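Local coordinates for invasion protein invA (Salmonella enterica subsp. enterica serovar Typhimurium, PDB 3LW9) that takes part in invasion of intestinal epithelial cells as an inner-membrane component of type III secretion, the chain here being part of its cytoplasmic domain, at residues V3-L8 / P39-R44; L8-R13 / E47-N52; N52-L57 / E64-Y69; L72-N77 / V116-L121. The protein carries 2 engineered substitutions. All coordinates share one frame; numbering follows the deposited sequence.

Contact 1: V3-L8 / P39-R44; sequences VPLILL and PEVLLR
Leu7 and Leu43 lie side by side and point the same way, and Leu7 CD1 meets Leu43 CD1 at 3.8 Å. The same methyl of Leu7 also reaches Val41 CG1, while Leu5 sets its CG against Pro39 CG at 3.9 Å, the two side chains crossing at about a right angle. Leu5, Leu7, Val41 and Leu43 share one face of the sheet, where Met26 of helix 22-34 packs on Leu7 and Val41, and Leu17 of helix 14-19 on Leu43. On the other face Ile6 CD1 approaches Leu42 CB at 3.7 Å. Ile6 has CG1 anti to the carbonyl carbon (chi1 -55°), and a second bend at chi2 of -56° brings CD1 over to the neighbouring strand.

The backbones are joined by a ladder in which Leu42 N binds Leu5 O at 2.9 Å and Leu7 N binds Leu42 O at 2.8 Å. Leu5 N to Glu40 O and Arg44 N to Leu7 O extend it at the two ends. Toward the polar edge, Glu40 runs alongside Pro4, its CG 3.5 Å from Pro4 CB. The guanidinium of Arg44 turns back along its own strand, where NH1 donates to Leu43 O at 3.3 Å from above the carbonyl plane. With helices 14-19 and 22-34 lying between the two strands in sequence, and axes 26° from parallel, this is a beta-alpha-beta crossover.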
loop_
_atom_site.group_PDB
_atom_site.type_symbol
_atom_site.label_atom_id
_atom_site.label_comp_id
_atom_site.label_asym_id
_atom_site.label_seq_id
_atom_site.Cartn_x
_atom_site.Cartn_y
_atom_site.Cartn_z
ATOM N N VAL A 3 -4.615 -18.229 -8.013
ATOM C CA VAL A 3 -5.745 -17.354 -7.693
ATOM C C VAL A 3 -5.437 -15.863 -7.993
ATOM O O VAL A 3 -4.467 -15.309 -7.476
ATOM C CB VAL A 3 -6.157 -17.532 -6.208
ATOM C CG1 VAL A 3 -7.274 -16.583 -5.864
ATOM C CG2 VAL A 3 -6.565 -19.003 -5.938
ATOM N N PRO A 4 -6.266 -15.199 -8.822
ATOM C CA PRO A 4 -5.998 -13.806 -9.181
ATOM C C PRO A 4 -6.153 -12.802 -8.031
ATOM O O PRO A 4 -6.950 -13.023 -7.124
ATOM C CB PRO A 4 -7.063 -13.493 -10.245
ATOM C CG PRO A 4 -8.139 -14.492 -10.047
ATOM C CD PRO A 4 -7.648 -15.595 -9.146
ATOM N N LEU A 5 -5.386 -11.715 -8.087
ATOM C CA LEU A 5 -5.631 -10.534 -7.253
ATOM C C LEU A 5 -6.708 -9.697 -7.917
ATOM O O LEU A 5 -6.649 -9.452 -9.136
ATOM C CB LEU A 5 -4.384 -9.653 -7.147
ATOM C CG LEU A 5 -3.054 -10.177 -6.604
ATOM C CD1 LEU A 5 -2.151 -8.978 -6.364
ATOM C CD2 LEU A 5 -3.196 -10.976 -5.360
ATOM N N ILE A 6 -7.678 -9.227 -7.149
ATOM C CA ILE A 6 -8.732 -8.389 -7.711
ATOM C C ILE A 6 -8.646 -6.983 -7.122
ATOM O O ILE A 6 -8.512 -6.835 -5.932
ATOM C CB ILE A 6 -10.150 -8.932 -7.390
ATOM C CG1 ILE A 6 -10.338 -10.395 -7.829
ATOM C CG2 ILE A 6 -11.221 -8.038 -7.998
ATOM C CD1 ILE A 6 -10.065 -10.668 -9.253
ATOM N N LEU A 7 -8.699 -5.961 -7.972
ATOM C CA LEU A 7 -8.777 -4.599 -7.514
ATOM C C LEU A 7 -10.130 -4.049 -7.924
ATOM O O LEU A 7 -10.398 -3.903 -9.133
ATOM C CB LEU A 7 -7.691 -3.757 -8.143
ATOM C CG LEU A 7 -6.231 -4.131 -7.873
ATOM C CD1 LEU A 7 -5.306 -3.160 -8.634
ATOM C CD2 LEU A 7 -5.949 -4.103 -6.379
ATOM N N LEU A 8 -10.956 -3.773 -6.918
ATOM C CA LEU A 8 -12.178 -2.971 -7.064
ATOM C C LEU A 8 -11.774 -1.513 -7.218
ATOM O O LEU A 8 -11.069 -0.955 -6.342
ATOM C CB LEU A 8 -13.057 -3.095 -5.849
ATOM C CG LEU A 8 -13.838 -4.391 -5.617
ATOM C CD1 LEU A 8 -13.094 -5.551 -6.163
ATOM C CD2 LEU A 8 -14.206 -4.588 -4.175
ATOM N N PRO A 39 0.172 -13.297 -9.321
ATOM C CA PRO A 39 -0.823 -13.888 -10.201
ATOM C C PRO A 39 -1.440 -12.791 -11.075
ATOM O O PRO A 39 -1.037 -11.625 -10.965
ATOM C CB PRO A 39 -1.843 -14.465 -9.228
ATOM C CG PRO A 39 -1.751 -13.613 -8.023
ATOM C CD PRO A 39 -0.334 -13.108 -7.954
ATOM N N GLU A 40 -2.410 -13.143 -11.916
ATOM C CA GLU A 40 -3.059 -12.132 -12.738
ATOM C C GLU A 40 -3.758 -11.114 -11.832
ATOM O O GLU A 40 -4.237 -11.433 -10.742
ATOM C CB GLU A 40 -4.012 -12.736 -13.783
ATOM C CG GLU A 40 -5.369 -13.153 -13.277
ATOM C CD GLU A 40 -6.201 -13.928 -14.313
ATOM O OE1 GLU A 40 -6.023 -13.694 -15.531
ATOM O OE2 GLU A 40 -7.044 -14.752 -13.887
ATOM N N VAL A 41 -3.765 -9.879 -12.288
ATOM C CA VAL A 41 -4.371 -8.797 -11.584
ATOM C C VAL A 41 -5.545 -8.398 -12.437
ATOM O O VAL A 41 -5.368 -8.014 -13.615
ATOM C CB VAL A 41 -3.399 -7.614 -11.412
ATOM C CG1 VAL A 41 -4.124 -6.463 -10.846
ATOM C CG2 VAL A 41 -2.221 -8.043 -10.527
ATOM N N LEU A 42 -6.740 -8.509 -11.856
ATOM C CA LEU A 42 -7.967 -8.135 -12.535
ATOM C C LEU A 42 -8.574 -6.889 -11.895
ATOM O O LEU A 42 -8.648 -6.766 -10.670
ATOM C CB LEU A 42 -8.968 -9.283 -12.503
ATOM C CG LEU A 42 -8.475 -10.601 -13.095
ATOM C CD1 LEU A 42 -9.494 -11.708 -12.940
ATOM C CD2 LEU A 42 -8.121 -10.362 -14.570
ATOM N N LEU A 43 -9.003 -5.964 -12.739
ATOM C CA LEU A 43 -9.753 -4.804 -12.271
ATOM C C LEU A 43 -11.244 -5.132 -12.362
ATOM O O LEU A 43 -11.653 -5.819 -13.313
ATOM C CB LEU A 43 -9.432 -3.616 -13.158
ATOM C CG LEU A 43 -8.200 -2.780 -12.803
ATOM C CD1 LEU A 43 -7.180 -3.491 -11.930
ATOM C CD2 LEU A 43 -7.577 -2.221 -14.054
ATOM N N ARG A 44 -12.029 -4.651 -11.393
ATOM C CA ARG A 44 -13.508 -4.748 -11.389
ATOM C C ARG A 44 -14.116 -3.446 -10.835
ATOM O O ARG A 44 -13.516 -2.750 -9.974
ATOM C CB ARG A 44 -13.976 -5.945 -10.554
ATOM C CG ARG A 44 -13.563 -7.290 -11.118
ATOM C CD ARG A 44 -14.255 -7.616 -12.446
ATOM N NE ARG A 44 -14.157 -9.047 -12.774
ATOM C CZ ARG A 44 -13.278 -9.592 -13.619
ATOM N NH1 ARG A 44 -12.375 -8.847 -14.263
ATOM N NH2 ARG A 44 -13.303 -10.902 -13.829
#

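Contact 2: L8-R13 / E47-N52; sequences LVPKSR and EGLDDN
Arg13 grips Asp51 side-on through two nitrogens. NE donates to Asp51 OD1 at 2.9 Å with 169° at the hydrogen, and NH2 reaches Asp51 OD2, also at 2.9 Å but less straight. Both oxygens use their syn lone pairs. The guanidinium and carboxylate planes are nevertheless 37° apart, so the pair is bidentate but not coplanar. Arg13 NH2 has a second acidic partner in Asp71, so its charge is probably shared between two carboxylates. At the other end of the contact, on the surface, Lys11 NZ forms a salt bridge with Glu47 OE1 at 2.8 Å, though its detailed geometry is uncertain.

Water supplies two further links. One molecule accepts from Lys11 N and donates to Leu49 O; another joins Ser12 OG to Asp51 OD2.

Van der Waals packing lies between the two ion pairs. Leu49 CD2 has Leu8 CB as apolar partner at 4.0 Å and also touches the carbonyl Leu8 O at 3.4 Å; CG of Leu49 is anti to the backbone N (chi1 -156°), which carries the methyl toward strand 5-9. Pro10 CG rests 3.3 Å from the carbonyl Asp50 O, buried with no hydrogen-bonding partner in the model. The arrangement is a connection between sheet strands 41-45 and 53-58, folded across the end of strand 5-9 and held mainly by Arg13-Asp51.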
loop_
_atom_site.group_PDB
_atom_site.type_symbol
_atom_site.label_atom_id
_atom_site.label_comp_id
_atom_site.label_asym_id
_atom_site.label_seq_id
_atom_site.Cartn_x
_atom_site.Cartn_y
_atom_site.Cartn_z
ATOM N N LEU A 8 -10.956 -3.773 -6.918
ATOM C CA LEU A 8 -12.178 -2.971 -7.064
ATOM C C LEU A 8 -11.774 -1.513 -7.218
ATOM O O LEU A 8 -11.069 -0.955 -6.342
ATOM C CB LEU A 8 -13.057 -3.095 -5.849
ATOM C CG LEU A 8 -13.838 -4.391 -5.617
ATOM C CD1 LEU A 8 -13.094 -5.551 -6.163
ATOM C CD2 LEU A 8 -14.206 -4.588 -4.175
ATOM N N VAL A 9 -12.233 -0.913 -8.311
ATOM C CA VAL A 9 -11.875 0.436 -8.663
ATOM C C VAL A 9 -13.114 1.286 -8.947
ATOM O O VAL A 9 -14.217 0.749 -9.197
ATOM C CB VAL A 9 -10.897 0.476 -9.850
ATOM C CG1 VAL A 9 -9.619 -0.328 -9.549
ATOM C CG2 VAL A 9 -11.553 -0.033 -11.135
ATOM N N PRO A 10 -12.953 2.623 -8.898
ATOM C CA PRO A 10 -14.140 3.427 -9.134
ATOM C C PRO A 10 -14.609 3.272 -10.547
ATOM O O PRO A 10 -13.797 3.163 -11.467
ATOM C CB PRO A 10 -13.672 4.847 -8.853
ATOM C CG PRO A 10 -12.511 4.642 -7.873
ATOM C CD PRO A 10 -11.832 3.433 -8.361
ATOM N N LYS A 11 -15.923 3.246 -10.734
ATOM C CA LYS A 11 -16.453 2.966 -12.062
ATOM C C LYS A 11 -15.958 4.003 -13.051
ATOM O O LYS A 11 -15.695 3.682 -14.194
ATOM C CB LYS A 11 -17.982 2.941 -12.061
ATOM C CG LYS A 11 -18.536 1.725 -11.405
ATOM C CD LYS A 11 -20.039 1.577 -11.623
ATOM C CE LYS A 11 -20.572 0.381 -10.835
ATOM N NZ LYS A 11 -22.052 0.369 -10.633
ATOM N N SER A 12 -15.835 5.250 -12.627
ATOM C CA SER A 12 -15.391 6.285 -13.559
ATOM C C SER A 12 -13.902 6.204 -13.894
ATOM O O SER A 12 -13.475 6.885 -14.811
ATOM C CB SER A 12 -15.702 7.671 -13.016
ATOM O OG SER A 12 -14.921 7.928 -11.893
ATOM N N ARG A 13 -13.108 5.416 -13.164
ATOM C CA ARG A 13 -11.659 5.334 -13.436
ATOM C C ARG A 13 -11.240 4.056 -14.176
ATOM O O ARG A 13 -10.130 3.948 -14.706
ATOM C CB ARG A 13 -10.909 5.352 -12.120
ATOM C CG ARG A 13 -11.177 6.574 -11.262
ATOM C CD ARG A 13 -10.514 7.799 -11.882
ATOM N NE ARG A 13 -10.610 8.967 -11.017
ATOM C CZ ARG A 13 -10.050 10.150 -11.263
ATOM N NH1 ARG A 13 -9.272 10.329 -12.323
ATOM N NH2 ARG A 13 -10.206 11.142 -10.394
ATOM N N GLU A 47 -18.936 -1.304 -6.676
ATOM C CA GLU A 47 -20.247 -0.699 -6.440
ATOM C C GLU A 47 -20.170 0.235 -5.239
ATOM O O GLU A 47 -19.706 -0.169 -4.170
ATOM C CB GLU A 47 -21.286 -1.777 -6.166
ATOM C CG GLU A 47 -21.449 -2.801 -7.275
ATOM C CD GLU A 47 -21.621 -2.153 -8.635
ATOM O OE1 GLU A 47 -22.768 -1.809 -9.015
ATOM O OE2 GLU A 47 -20.591 -1.991 -9.316
ATOM N N GLY A 48 -20.580 1.484 -5.421
ATOM C CA GLY A 48 -20.624 2.450 -4.323
ATOM C C GLY A 48 -19.279 2.977 -3.905
ATOM O O GLY A 48 -19.179 3.789 -2.976
ATOM N N LEU A 49 -18.243 2.533 -4.622
ATOM C CA LEU A 49 -16.893 2.891 -4.338
ATOM C C LEU A 49 -16.658 4.328 -4.747
ATOM O O LEU A 49 -16.785 4.689 -5.921
ATOM C CB LEU A 49 -15.952 1.961 -5.105
ATOM C CG LEU A 49 -14.582 1.806 -4.522
ATOM C CD1 LEU A 49 -14.703 1.351 -3.058
ATOM C CD2 LEU A 49 -13.788 0.817 -5.403
ATOM N N ASP A 50 -16.332 5.157 -3.769
ATOM C CA ASP A 50 -16.013 6.544 -4.044
ATOM C C ASP A 50 -14.769 6.649 -4.890
ATOM O O ASP A 50 -14.007 5.678 -5.070
ATOM C CB ASP A 50 -15.811 7.342 -2.752
ATOM C CG ASP A 50 -17.014 7.278 -1.826
ATOM O OD1 ASP A 50 -17.933 6.457 -2.067
ATOM O OD2 ASP A 50 -17.044 8.068 -0.856
ATOM N N ASP A 51 -14.551 7.850 -5.391
ATOM C CA ASP A 51 -13.427 8.088 -6.227
ATOM C C ASP A 51 -12.185 8.018 -5.325
ATOM O O ASP A 51 -12.258 8.145 -4.094
ATOM C CB ASP A 51 -13.522 9.434 -6.923
ATOM C CG ASP A 51 -12.587 9.541 -8.100
ATOM O OD1 ASP A 51 -11.843 8.553 -8.396
ATOM O OD2 ASP A 51 -12.528 10.636 -8.695
ATOM N N ASN A 52 -11.061 7.758 -5.927
ATOM C CA ASN A 52 -9.803 7.771 -5.177
ATOM C C ASN A 52 -9.659 6.627 -4.150
ATOM O O ASN A 52 -8.797 6.662 -3.277
ATOM C CB ASN A 52 -9.583 9.165 -4.556
ATOM C CG ASN A 52 -9.614 10.287 -5.603
ATOM O OD1 ASN A 52 -8.973 10.226 -6.679
ATOM N ND2 ASN A 52 -10.358 11.313 -5.300
HETATM O O HOH W 1 -17.626 2.875 -8.323
HETATM O O HOH W 2 -13.710 10.501 -11.391
#

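Contact 3: N52-L57 / E64-Y69; sequences NSIVLL and EQFTVY
Ile54 and Phe66 form the tight centre, a hydrogen-bonded antiparallel pair. Phe66 N donates to Ile54 O at 2.7 Å, and Ile54 N returns a bond to Phe66 O at 3.0 Å. Leu56 N adds a third bond, to Glu64 O. Ile54, Leu56 and Phe66 are all buried on this face, where the Phe66 ring lies beside the strand opposite, its CE2 4.2 Å from Leu56 CB and its CD2 4.3 Å from Ile54 CB. The ring reaches them with CG anti to the carbonyl carbon (chi1 -48°).

The other face is more open to solvent, for Gln65 is exposed. It stretches out with CG anti to the backbone N (chi1 -176°), running obliquely past Val55, whose CG2 lies 3.8 Å from Gln65 NE2. At its amide end, Gln65 OE1 comes no nearer to Ser53 CB than 4.0 Å.

Beyond the regular strand pairing, Val68 N still donates to Asn52 O at 2.9 Å, and the Asn52 and Tyr69 side chains cross at about a right angle. Asn52 ND2 is 3.5 Å from Tyr69 CD1, with amide and ring planes 44° apart. Tyr69 also meets Trp101 edge-to-face. This hairpin borders strand 5-9 through strand 53-58, and helix 120-151 covers its buried face, with Leu128 against Leu56 and Cys127 and Thr131 against Phe66.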
loop_
_atom_site.group_PDB
_atom_site.type_symbol
_atom_site.label_atom_id
_atom_site.label_comp_id
_atom_site.label_asym_id
_atom_site.label_seq_id
_atom_site.Cartn_x
_atom_site.Cartn_y
_atom_site.Cartn_z
ATOM N N ASN A 52 -11.061 7.758 -5.927
ATOM C CA ASN A 52 -9.803 7.771 -5.177
ATOM C C ASN A 52 -9.659 6.627 -4.150
ATOM O O ASN A 52 -8.797 6.662 -3.277
ATOM C CB ASN A 52 -9.583 9.165 -4.556
ATOM C CG ASN A 52 -9.614 10.287 -5.603
ATOM O OD1 ASN A 52 -8.973 10.226 -6.679
ATOM N ND2 ASN A 52 -10.358 11.313 -5.300
ATOM N N SER A 53 -10.490 5.588 -4.292
ATOM C CA SER A 53 -10.486 4.430 -3.396
ATOM C C SER A 53 -10.323 3.172 -4.230
ATOM O O SER A 53 -10.923 3.085 -5.316
ATOM C CB SER A 53 -11.775 4.362 -2.594
ATOM O OG SER A 53 -12.034 5.562 -1.906
ATOM N N ILE A 54 -9.478 2.240 -3.758
ATOM C CA ILE A 54 -9.253 0.931 -4.371
ATOM C C ILE A 54 -9.316 -0.158 -3.276
ATOM O O ILE A 54 -8.783 0.016 -2.151
ATOM C CB ILE A 54 -7.879 0.838 -5.067
ATOM C CG1 ILE A 54 -7.687 1.935 -6.111
ATOM C CG2 ILE A 54 -7.646 -0.592 -5.674
ATOM C CD1 ILE A 54 -7.758 1.453 -7.533
ATOM N N VAL A 55 -10.022 -1.248 -3.573
ATOM C CA VAL A 55 -10.052 -2.384 -2.651
ATOM C C VAL A 55 -9.304 -3.582 -3.258
ATOM O O VAL A 55 -9.525 -3.977 -4.408
ATOM C CB VAL A 55 -11.489 -2.733 -2.225
ATOM C CG1 VAL A 55 -11.468 -3.895 -1.217
ATOM C CG2 VAL A 55 -12.150 -1.519 -1.612
ATOM N N LEU A 56 -8.354 -4.118 -2.501
ATOM C CA LEU A 56 -7.642 -5.319 -2.877
ATOM C C LEU A 56 -8.325 -6.546 -2.302
ATOM O O LEU A 56 -8.456 -6.661 -1.099
ATOM C CB LEU A 56 -6.215 -5.269 -2.351
ATOM C CG LEU A 56 -5.334 -6.518 -2.538
ATOM C CD1 LEU A 56 -5.188 -6.974 -3.975
ATOM C CD2 LEU A 56 -3.983 -6.240 -1.920
ATOM N N LEU A 57 -8.779 -7.427 -3.185
ATOM C CA LEU A 57 -9.276 -8.725 -2.793
ATOM C C LEU A 57 -8.281 -9.796 -3.195
ATOM O O LEU A 57 -7.753 -9.808 -4.316
ATOM C CB LEU A 57 -10.600 -9.039 -3.477
ATOM C CG LEU A 57 -11.620 -7.897 -3.595
ATOM C CD1 LEU A 57 -12.867 -8.427 -4.331
ATOM C CD2 LEU A 57 -11.962 -7.362 -2.194
ATOM N N GLU A 64 -7.119 -5.054 1.881
ATOM C CA GLU A 64 -6.803 -3.688 2.254
ATOM C C GLU A 64 -7.557 -2.744 1.344
ATOM O O GLU A 64 -7.898 -3.094 0.215
ATOM C CB GLU A 64 -5.273 -3.488 2.165
ATOM C CG GLU A 64 -4.765 -2.129 2.617
ATOM C CD GLU A 64 -5.153 -1.795 4.043
ATOM O OE1 GLU A 64 -4.346 -2.061 4.952
ATOM O OE2 GLU A 64 -6.266 -1.265 4.258
ATOM N N GLN A 65 -7.828 -1.544 1.839
ATOM C CA GLN A 65 -8.386 -0.474 1.014
ATOM C C GLN A 65 -7.383 0.683 0.928
ATOM O O GLN A 65 -6.833 1.126 1.926
ATOM C CB GLN A 65 -9.738 0.005 1.552
ATOM C CG GLN A 65 -10.437 1.060 0.677
ATOM C CD GLN A 65 -11.900 1.327 1.064
ATOM O OE1 GLN A 65 -12.396 2.428 0.834
ATOM N NE2 GLN A 65 -12.596 0.328 1.640
ATOM N N PHE A 66 -7.104 1.115 -0.283
ATOM C CA PHE A 66 -6.134 2.193 -0.518
ATOM C C PHE A 66 -6.859 3.489 -0.899
ATOM O O PHE A 66 -7.933 3.463 -1.546
ATOM C CB PHE A 66 -5.149 1.834 -1.644
ATOM C CG PHE A 66 -4.535 0.461 -1.522
ATOM C CD1 PHE A 66 -3.852 0.086 -0.379
ATOM C CD2 PHE A 66 -4.613 -0.453 -2.569
ATOM C CE1 PHE A 66 -3.271 -1.170 -0.261
ATOM C CE2 PHE A 66 -4.022 -1.702 -2.459
ATOM C CZ PHE A 66 -3.376 -2.074 -1.275
ATOM N N THR A 67 -6.265 4.609 -0.520
ATOM C CA THR A 67 -6.716 5.912 -0.918
ATOM C C THR A 67 -5.611 6.465 -1.798
ATOM O O THR A 67 -4.497 6.744 -1.347
ATOM C CB THR A 67 -7.037 6.810 0.274
ATOM O OG1 THR A 67 -8.115 6.238 1.017
ATOM C CG2 THR A 67 -7.457 8.184 -0.182
ATOM N N VAL A 68 -5.909 6.584 -3.075
ATOM C CA VAL A 68 -4.926 7.060 -4.036
ATOM C C VAL A 68 -5.648 8.119 -4.814
ATOM O O VAL A 68 -6.766 7.880 -5.307
ATOM C CB VAL A 68 -4.397 5.907 -4.922
ATOM C CG1 VAL A 68 -3.900 6.442 -6.247
ATOM C CG2 VAL A 68 -3.296 5.162 -4.185
ATOM N N TYR A 69 -5.064 9.313 -4.906
ATOM C CA TYR A 69 -5.704 10.394 -5.633
ATOM C C TYR A 69 -5.239 10.391 -7.079
ATOM O O TYR A 69 -4.164 10.930 -7.432
ATOM C CB TYR A 69 -5.412 11.775 -4.964
ATOM C CG TYR A 69 -6.147 11.947 -3.657
ATOM C CD1 TYR A 69 -7.449 12.423 -3.645
ATOM C CD2 TYR A 69 -5.568 11.613 -2.438
ATOM C CE1 TYR A 69 -8.142 12.557 -2.501
ATOM C CE2 TYR A 69 -6.282 11.744 -1.238
ATOM C CZ TYR A 69 -7.567 12.223 -1.299
ATOM O OH TYR A 69 -8.314 12.376 -0.177
#

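Contact 4: L72-N77 / V116-L121; sequences LMRVVN and VLRNAL
Strand 117-119 is an outermost strand of the chain's antiparallel sheet, and it pairs here with strand 73-75. Arg74 and Arg118 form the hydrogen-bonded pair: Arg74 N donates to Arg118 O and Arg118 N to Arg74 O, each at 2.9 Å. Val76 N continues the ladder to Val116 O. Beyond it the side chain of Asn77 takes over, its OD1 receiving Val116 N at 2.8 Å in a nearly straight bond (173°).

The two arginines run side by side, pointing the same way, with Arg74 NH1 3.5 Å from Arg118 NH1 and the guanidinium planes 83° apart. Both are drawn to one carboxylate, that of Glu123, which forms a salt bridge to each and would offset the like charges. Val76 CG2 sits over the centre of one face of the Arg118 guanidinium, 3.9 Å above its plane; a bend at chi3 (-81°) folds the Arg118 chain back over the valine.

Helix 120-151 follows, with Asn119 at its N-cap position: Asn119 OD1 accepts from Asp122 N in the first turn. On the buried face, Met73, modelled as selenomethionine, bends at chi2 and chi3, placing SE 3.8 Å from Asn119 CB and CE 3.8 Å from Leu117 CB. Helix 104-111 packs on this side, with Leu110 touching Val75 and Arg111 touching Met73.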
loop_
_atom_site.group_PDB
_atom_site.type_symbol
_atom_site.label_atom_id
_atom_site.label_comp_id
_atom_site.label_asym_id
_atom_site.label_seq_id
_atom_site.Cartn_x
_atom_site.Cartn_y
_atom_site.Cartn_z
ATOM N N LEU A 72 -3.820 13.463 -8.673
ATOM C CA LEU A 72 -2.796 14.189 -7.922
ATOM C C LEU A 72 -1.467 13.427 -7.937
ATOM O O LEU A 72 -1.365 12.368 -8.526
ATOM C CB LEU A 72 -3.282 14.393 -6.495
ATOM C CG LEU A 72 -4.578 15.205 -6.332
ATOM C CD1 LEU A 72 -4.813 15.413 -4.823
ATOM C CD2 LEU A 72 -4.593 16.640 -7.005
HETATM N N MSE A 73 -0.474 14.008 -7.279
HETATM C CA MSE A 73 0.859 13.427 -7.113
HETATM C C MSE A 73 1.191 13.346 -5.648
HETATM O O MSE A 73 0.961 14.311 -4.878
HETATM C CB MSE A 73 1.936 14.299 -7.770
HETATM C CG MSE A 73 1.639 14.770 -9.153
HETATM SE SE MSE A 73 2.078 13.372 -10.378
HETATM C CE MSE A 73 4.007 13.191 -10.059
ATOM N N ARG A 74 1.739 12.220 -5.235
ATOM C CA ARG A 74 2.205 12.108 -3.844
ATOM C C ARG A 74 3.590 12.775 -3.651
ATOM O O ARG A 74 4.522 12.525 -4.430
ATOM C CB ARG A 74 2.241 10.660 -3.354
ATOM C CG ARG A 74 2.658 10.558 -1.880
ATOM C CD ARG A 74 2.732 9.181 -1.337
ATOM N NE ARG A 74 3.346 9.188 -0.010
ATOM C CZ ARG A 74 3.759 8.092 0.641
ATOM N NH1 ARG A 74 3.572 6.878 0.125
ATOM N NH2 ARG A 74 4.341 8.198 1.833
ATOM N N VAL A 75 3.688 13.600 -2.607
ATOM C CA VAL A 75 4.959 14.195 -2.156
ATOM C C VAL A 75 5.615 13.192 -1.205
ATOM O O VAL A 75 5.307 13.149 -0.017
ATOM C CB VAL A 75 4.768 15.557 -1.490
ATOM C CG1 VAL A 75 6.140 16.141 -1.143
ATOM C CG2 VAL A 75 4.021 16.532 -2.460
ATOM N N VAL A 76 6.523 12.399 -1.762
ATOM C CA VAL A 76 7.149 11.273 -1.055
ATOM C C VAL A 76 7.949 11.723 0.163
ATOM O O VAL A 76 7.813 11.126 1.220
ATOM C CB VAL A 76 8.003 10.440 -1.995
ATOM C CG1 VAL A 76 8.605 9.251 -1.290
ATOM C CG2 VAL A 76 7.134 9.916 -3.164
ATOM N N ASN A 77 8.764 12.773 0.001
ATOM C CA ASN A 77 9.552 13.343 1.109
ATOM C C ASN A 77 8.975 14.680 1.587
ATOM O O ASN A 77 9.687 15.678 1.725
ATOM C CB ASN A 77 11.035 13.476 0.731
ATOM C CG ASN A 77 11.266 14.357 -0.516
ATOM O OD1 ASN A 77 10.325 14.616 -1.292
ATOM N ND2 ASN A 77 12.510 14.796 -0.711
ATOM N N VAL A 116 10.515 14.863 -4.083
ATOM C CA VAL A 116 10.299 13.724 -4.922
ATOM C C VAL A 116 8.821 13.386 -4.940
ATOM O O VAL A 116 8.188 13.274 -3.907
ATOM C CB VAL A 116 11.093 12.549 -4.449
ATOM C CG1 VAL A 116 10.622 11.252 -5.185
ATOM C CG2 VAL A 116 12.571 12.857 -4.742
ATOM N N LEU A 117 8.311 13.266 -6.159
ATOM C CA LEU A 117 6.881 13.074 -6.418
ATOM C C LEU A 117 6.627 11.709 -7.100
ATOM O O LEU A 117 7.438 11.259 -7.908
ATOM C CB LEU A 117 6.415 14.201 -7.318
ATOM C CG LEU A 117 6.226 15.583 -6.681
ATOM C CD1 LEU A 117 7.514 16.174 -6.090
ATOM C CD2 LEU A 117 5.665 16.444 -7.723
ATOM N N ARG A 118 5.502 11.083 -6.779
ATOM C CA ARG A 118 5.104 9.794 -7.336
ATOM C C ARG A 118 3.710 9.961 -7.923
ATOM O O ARG A 118 2.831 10.490 -7.254
ATOM C CB ARG A 118 5.077 8.778 -6.210
ATOM C CG ARG A 118 4.970 7.375 -6.591
ATOM C CD ARG A 118 4.916 6.479 -5.341
ATOM N NE ARG A 118 6.242 6.260 -4.807
ATOM C CZ ARG A 118 6.557 6.068 -3.524
ATOM N NH1 ARG A 118 5.658 6.093 -2.568
ATOM N NH2 ARG A 118 7.833 5.901 -3.195
ATOM N N ASN A 119 3.470 9.514 -9.141
ATOM C CA ASN A 119 2.118 9.684 -9.681
ATOM C C ASN A 119 1.244 8.639 -9.034
ATOM O O ASN A 119 1.737 7.745 -8.336
ATOM C CB ASN A 119 2.082 9.629 -11.199
ATOM C CG ASN A 119 2.523 8.300 -11.744
ATOM O OD1 ASN A 119 2.188 7.228 -11.200
ATOM N ND2 ASN A 119 3.287 8.347 -12.823
ATOM N N ALA A 120 -0.053 8.731 -9.263
ATOM C CA ALA A 120 -0.986 7.875 -8.549
ATOM C C ALA A 120 -0.783 6.379 -8.823
ATOM O O ALA A 120 -0.947 5.541 -7.930
ATOM C CB ALA A 120 -2.417 8.282 -8.864
ATOM N N LEU A 121 -0.469 6.040 -10.071
ATOM C CA LEU A 121 -0.364 4.631 -10.426
ATOM C C LEU A 121 0.883 4.018 -9.785
ATOM O O LEU A 121 0.870 2.852 -9.328
ATOM C CB LEU A 121 -0.449 4.450 -11.953
ATOM C CG LEU A 121 -1.784 4.910 -12.608
ATOM C CD1 LEU A 121 -2.041 4.249 -13.973
ATOM C CD2 LEU A 121 -3.025 4.696 -11.690
HETATM O O HOH W 3 -1.668 10.975 -10.513
#

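Overall arrangement
Contacts 1 and 3 pair strands of one mixed sheet, ordered 41-45, 5-9, 53-58, 61-67, and contact 2 packs the loop between strands 41-45 and 53-58 on the end of strand 5-9; contact 4 belongs to a separate antiparallel sheet. Contacts 1 and 2 alternate along the chain and share Leu8; contact 3 follows in series and shares Asn52 with contact 2, their centres about 9 Å apart. Contact 4 comes last, its centre about 16 Å from that of contact 3 and about 24 Å from that of contact 1. Packing of Val68 and Tyr69 on Ala120 joins contacts 3 and 4, so the start of helix 120-151 connects the two sheets of this cytoplasmic piece.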